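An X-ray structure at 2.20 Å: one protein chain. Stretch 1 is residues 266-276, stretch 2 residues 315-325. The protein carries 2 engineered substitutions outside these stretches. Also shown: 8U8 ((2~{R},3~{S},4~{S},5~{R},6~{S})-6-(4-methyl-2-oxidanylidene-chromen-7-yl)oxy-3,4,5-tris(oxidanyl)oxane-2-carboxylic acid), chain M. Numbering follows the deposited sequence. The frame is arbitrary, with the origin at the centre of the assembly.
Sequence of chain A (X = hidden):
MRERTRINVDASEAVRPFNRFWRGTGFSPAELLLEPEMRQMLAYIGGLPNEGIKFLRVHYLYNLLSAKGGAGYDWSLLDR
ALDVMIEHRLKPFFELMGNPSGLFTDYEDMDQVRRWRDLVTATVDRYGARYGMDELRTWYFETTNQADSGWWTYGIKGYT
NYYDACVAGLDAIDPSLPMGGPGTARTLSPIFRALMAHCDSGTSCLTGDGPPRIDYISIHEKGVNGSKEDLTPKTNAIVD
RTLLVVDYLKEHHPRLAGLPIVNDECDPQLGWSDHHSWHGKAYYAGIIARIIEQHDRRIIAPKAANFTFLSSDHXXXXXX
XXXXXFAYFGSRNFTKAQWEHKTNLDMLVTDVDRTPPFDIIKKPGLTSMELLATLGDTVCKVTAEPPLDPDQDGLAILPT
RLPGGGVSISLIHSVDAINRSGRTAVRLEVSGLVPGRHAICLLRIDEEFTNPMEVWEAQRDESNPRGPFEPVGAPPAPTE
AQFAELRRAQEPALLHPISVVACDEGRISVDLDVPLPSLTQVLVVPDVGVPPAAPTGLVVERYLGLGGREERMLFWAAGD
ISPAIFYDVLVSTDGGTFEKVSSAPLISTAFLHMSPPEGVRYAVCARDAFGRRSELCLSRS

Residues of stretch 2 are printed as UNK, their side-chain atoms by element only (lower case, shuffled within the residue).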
# COMPACT_ATOMS: atom_id res chain seq x y z
N CYS A 266 -3.39 4.76 8.87
CA CYS A 266 -4.81 4.72 8.85
C CYS A 266 -5.23 3.26 8.70
O CYS A 266 -5.24 2.75 7.59
CB CYS A 266 -5.29 5.58 7.73
SG CYS A 266 -7.09 5.66 7.58
N ASP A 267 -5.51 2.59 9.81
CA ASP A 267 -5.91 1.20 9.81
C ASP A 267 -7.31 1.07 10.43
O ASP A 267 -7.71 1.89 11.23
CB ASP A 267 -4.87 0.34 10.58
CG ASP A 267 -3.44 0.56 10.04
OD1 ASP A 267 -3.12 0.12 8.89
OD2 ASP A 267 -2.66 1.21 10.78
N PRO A 268 -8.05 0.04 10.04
CA PRO A 268 -9.39 -0.08 10.60
C PRO A 268 -9.40 -0.39 12.09
O PRO A 268 -10.32 0.01 12.79
CB PRO A 268 -10.04 -1.19 9.77
CG PRO A 268 -9.00 -1.68 8.83
CD PRO A 268 -7.77 -0.92 8.97
N GLN A 269 -8.38 -1.10 12.57
CA GLN A 269 -8.29 -1.38 14.00
C GLN A 269 -6.85 -1.31 14.49
O GLN A 269 -5.92 -1.87 13.87
CB GLN A 269 -8.90 -2.73 14.33
CG GLN A 269 -8.97 -3.04 15.84
CD GLN A 269 -9.83 -4.23 16.22
OE1 GLN A 269 -10.17 -5.09 15.38
NE2 GLN A 269 -10.21 -4.31 17.50
N LEU A 270 -6.67 -0.63 15.62
CA LEU A 270 -5.39 -0.64 16.36
C LEU A 270 -4.93 -2.04 16.71
O LEU A 270 -5.74 -2.97 16.86
CB LEU A 270 -5.47 0.22 17.64
CG LEU A 270 -5.43 1.71 17.35
CD1 LEU A 270 -6.47 2.55 18.12
CD2 LEU A 270 -3.98 2.27 17.54
N GLY A 271 -3.61 -2.21 16.82
CA GLY A 271 -3.00 -3.50 17.31
C GLY A 271 -2.84 -4.59 16.23
O GLY A 271 -3.60 -5.55 16.18
N TRP A 272 -1.83 -4.43 15.39
CA TRP A 272 -1.64 -5.27 14.20
C TRP A 272 -1.55 -6.75 14.50
O TRP A 272 -1.94 -7.60 13.67
CB TRP A 272 -0.35 -4.86 13.46
CG TRP A 272 0.94 -5.32 14.06
CD1 TRP A 272 1.75 -4.61 14.91
CD2 TRP A 272 1.60 -6.57 13.85
NE1 TRP A 272 2.85 -5.34 15.24
CE2 TRP A 272 2.79 -6.54 14.61
CE3 TRP A 272 1.30 -7.70 13.11
CZ2 TRP A 272 3.67 -7.61 14.63
CZ3 TRP A 272 2.18 -8.77 13.14
CH2 TRP A 272 3.34 -8.73 13.89
N SER A 273 -0.95 -7.07 15.64
CA SER A 273 -0.67 -8.46 15.97
C SER A 273 -1.81 -9.20 16.68
O SER A 273 -1.74 -10.42 16.86
CB SER A 273 0.61 -8.57 16.80
OG SER A 273 0.38 -8.03 18.10
N ASP A 274 -2.88 -8.52 17.06
CA ASP A 274 -4.07 -9.23 17.56
C ASP A 274 -4.71 -10.02 16.41
O ASP A 274 -4.48 -9.69 15.26
CB ASP A 274 -5.07 -8.23 18.11
CG ASP A 274 -4.59 -7.58 19.40
OD1 ASP A 274 -3.94 -8.30 20.16
OD2 ASP A 274 -4.89 -6.40 19.64
N HIS A 275 -5.44 -11.09 16.74
CA HIS A 275 -6.05 -11.93 15.71
C HIS A 275 -7.47 -11.45 15.39
O HIS A 275 -8.35 -11.46 16.24
CB HIS A 275 -6.02 -13.38 16.13
CG HIS A 275 -4.65 -13.87 16.34
ND1 HIS A 275 -3.83 -14.22 15.30
CD2 HIS A 275 -3.90 -13.97 17.46
CE1 HIS A 275 -2.65 -14.59 15.77
NE2 HIS A 275 -2.67 -14.46 17.08
N HIS A 276 -7.61 -10.87 14.19
CA HIS A 276 -8.89 -10.47 13.66
C HIS A 276 -8.90 -11.00 12.22
O HIS A 276 -8.22 -10.45 11.33
CB HIS A 276 -9.02 -8.96 13.68
CG HIS A 276 -8.86 -8.33 15.02
ND1 HIS A 276 -9.80 -8.48 16.03
CD2 HIS A 276 -7.88 -7.55 15.54
CE1 HIS A 276 -9.41 -7.80 17.09
NE2 HIS A 276 -8.25 -7.24 16.82
N UNK A 315 2.23 -3.71 6.50
CA UNK A 315 3.31 -4.52 5.93
C UNK A 315 4.11 -5.29 6.96
O UNK A 315 5.20 -5.76 6.67
c UNK A 315 4.21 -3.65 5.03
N UNK A 316 3.57 -5.41 8.17
CA UNK A 316 4.11 -6.27 9.23
C UNK A 316 4.08 -7.68 8.70
O UNK A 316 3.33 -7.98 7.73
c UNK A 316 4.48 -3.39 12.74
c UNK A 316 2.54 -2.62 11.59
c UNK A 316 3.56 -2.38 12.48
c UNK A 316 2.44 -3.85 10.94
c UNK A 316 3.37 -4.88 11.20
c UNK A 316 3.29 -6.19 10.52
c UNK A 316 4.38 -4.63 12.11
N UNK A 317 4.95 -8.52 9.26
CA UNK A 317 5.04 -9.94 8.89
C UNK A 317 4.25 -10.76 9.91
O UNK A 317 4.46 -10.58 11.06
c UNK A 317 6.57 -11.89 8.49
c UNK A 317 7.30 -9.60 7.86
c UNK A 317 8.73 -10.03 7.67
c UNK A 317 6.51 -10.43 8.86
N UNK A 318 3.36 -11.66 9.46
CA UNK A 318 2.55 -12.47 10.36
C UNK A 318 1.51 -13.30 9.63
O UNK A 318 1.64 -13.57 8.43
N UNK A 319 0.50 -13.73 10.37
CA UNK A 319 -0.45 -14.72 9.89
C UNK A 319 -1.70 -14.16 9.23
O UNK A 319 -1.85 -12.94 9.03
N UNK A 320 -2.59 -15.06 8.89
CA UNK A 320 -3.85 -14.72 8.19
C UNK A 320 -4.70 -13.68 8.90
O UNK A 320 -5.32 -12.81 8.23
c UNK A 320 -4.14 -16.98 6.98
c UNK A 320 -4.25 -16.90 5.56
c UNK A 320 -4.73 -15.94 4.68
c UNK A 320 -4.09 -17.39 2.83
c UNK A 320 -3.59 -18.31 3.65
c UNK A 320 -4.65 -16.19 3.32
c UNK A 320 -4.67 -15.98 7.98
c UNK A 320 -3.54 -18.17 7.25
n UNK A 320 -3.23 -18.82 6.09
c UNK A 320 -3.66 -18.06 5.03
N UNK A 321 -4.69 -13.72 10.23
CA UNK A 321 -5.57 -12.95 11.08
C UNK A 321 -4.89 -11.73 11.62
O UNK A 321 -5.51 -10.95 12.35
o UNK A 321 -6.86 -14.74 11.84
c UNK A 321 -5.97 -13.80 12.33
N UNK A 322 -3.66 -11.50 11.26
CA UNK A 322 -3.00 -10.25 11.68
C UNK A 322 -3.09 -9.19 10.59
O UNK A 322 -3.46 -9.53 9.47
c UNK A 322 -1.62 -11.49 13.33
o UNK A 322 0.55 -12.42 12.90
n UNK A 322 0.04 -11.92 14.99
c UNK A 322 -1.58 -10.61 12.08
c UNK A 322 -0.25 -12.00 13.73
N UNK A 323 -2.79 -7.92 10.92
CA UNK A 323 -2.87 -6.83 9.94
C UNK A 323 -1.61 -6.80 9.11
O UNK A 323 -0.63 -6.03 9.36
c UNK A 323 -2.33 -1.94 12.11
c UNK A 323 -3.73 -3.12 10.53
c UNK A 323 -3.08 -5.52 10.61
c UNK A 323 -3.27 -4.31 9.66
n UNK A 323 -2.62 -2.53 10.96
n UNK A 323 -1.09 -1.56 12.14
n UNK A 323 -3.14 -1.69 13.12
N UNK A 324 -1.61 -7.71 8.17
CA UNK A 324 -0.44 -8.00 7.33
C UNK A 324 -0.97 -8.23 5.92
O UNK A 324 -2.12 -8.73 5.73
c UNK A 324 0.67 -9.16 9.31
o UNK A 324 -0.42 -10.43 7.61
c UNK A 324 0.34 -9.25 7.81
N UNK A 325 -0.16 -7.88 4.94
CA UNK A 325 -0.51 -8.02 3.56
C UNK A 325 -0.13 -9.41 3.01
O UNK A 325 -0.53 -9.75 1.87
c UNK A 325 -0.78 -5.65 2.81
c UNK A 325 1.55 -6.65 2.90
c UNK A 325 0.07 -6.90 2.65
c UNK A 325 2.25 -5.85 1.84
C15 8U8 M . 0.48 2.90 23.26
C13 8U8 M . -0.38 3.63 22.41
C14 8U8 M . -1.25 4.57 22.98
C16 8U8 M . -2.09 5.34 22.17
O9 8U8 M . -2.85 6.12 22.74
O8 8U8 M . -2.09 5.19 20.79
C11 8U8 M . -1.17 4.36 20.19
C10 8U8 M . -1.10 4.33 18.80
C12 8U8 M . -0.31 3.56 21.00
C7 8U8 M . 0.63 2.76 20.34
C8 8U8 M . 0.70 2.73 18.94
C9 8U8 M . -0.17 3.51 18.16
O2 8U8 M . -0.12 3.55 16.78
C5 8U8 M . 0.40 2.45 15.93
O1 8U8 M . -0.19 1.21 16.37
C1 8U8 M . 0.39 0.03 15.96
C6 8U8 M . -0.74 -0.79 15.71
O7 8U8 M . -0.57 -1.99 15.82
O6 8U8 M . -1.77 -0.21 15.39
C2 8U8 M . 1.18 0.06 14.61
O5 8U8 M . 0.23 0.06 13.52
C3 8U8 M . 2.21 1.27 14.51
O4 8U8 M . 3.51 0.77 14.51
C4 8U8 M . 2.02 2.30 15.67
O3 8U8 M . 2.76 3.53 15.32

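Position 315 has one side-chain carbon and lies out of reach of stretch 1. It is Ala315.

Position 316 has one carbon leading to a ring of six carbons. The ring lies flat against the five-membered ring of Trp272, with centroids 3.7 Å apart and planes at 6°. This is Phe316. Its CB also sits over the six-membered ring of Trp272, 3.8 Å from the centroid.

Position 317 has four carbons, forked at the first, with one arm two carbons long. CA-to-CB points away from stretch 1. It is Ile317, and its backbone O lies 3.6 Å from Trp272 CH2.

Position 318 has no side-chain atoms. It is Gly318. A CB here would be tight against Trp272 CZ3, at 3.3 Å.

Position 319 also has none. It is Gly319, although a CB would have room. It opens a type I turn that ends at position 322.

Position 320 has one carbon, then fused five- and six-membered rings holding eight carbons and one nitrogen. The end of the side chain leads away from stretch 1. It is Trp320.

Position 321 has one carbon and one oxygen. The carbon meets the edge of the His275 ring, 3.7 Å from ND1. It is Ser321. Its backbone O accepts a hydrogen bond from His276 N at 2.8 Å.

Position 322 has three carbons. The third carries one oxygen and one nitrogen, as in an amide, and the nitrogen donates to Ser273 O at 3.0 Å. It is Gln322. Its OE1 accepts from Gly319 N at 2.8 Å, so the same amide braces the turn.

Position 323 has three carbons, a nitrogen, then a carbon carrying two more nitrogens. The group at the end lies between Trp272 CB and Asp267 CG, and one end nitrogen donates to Gln269 O at 2.9 Å. It is Arg323. Arg323 NE and Asp267 OD1 form a salt bridge at 3.4 Å, but the oxygen is well out of plane, so only charge acts.

Position 324 has one carbon carrying one oxygen and one carbon. The latter approaches Trp272 CE3 at 4.1 Å. It is Thr324.

Position 325 has four carbons, forked at the first, and lies out of reach. It is Ile325.

The contact joins two irregular segments. Arg323 N to Trp272 O, at 2.9 Å, ties the backbones beside the Trp272–Phe316 stack. In the ligand, 8U8 O6 accepts from Gly271 N at 3.1 Å and Arg323 NH1 at 3.0 Å, so both stretches hold one carboxylate oxygen.

Stretch 2, residues 315-325: AFIGGWSQRTI
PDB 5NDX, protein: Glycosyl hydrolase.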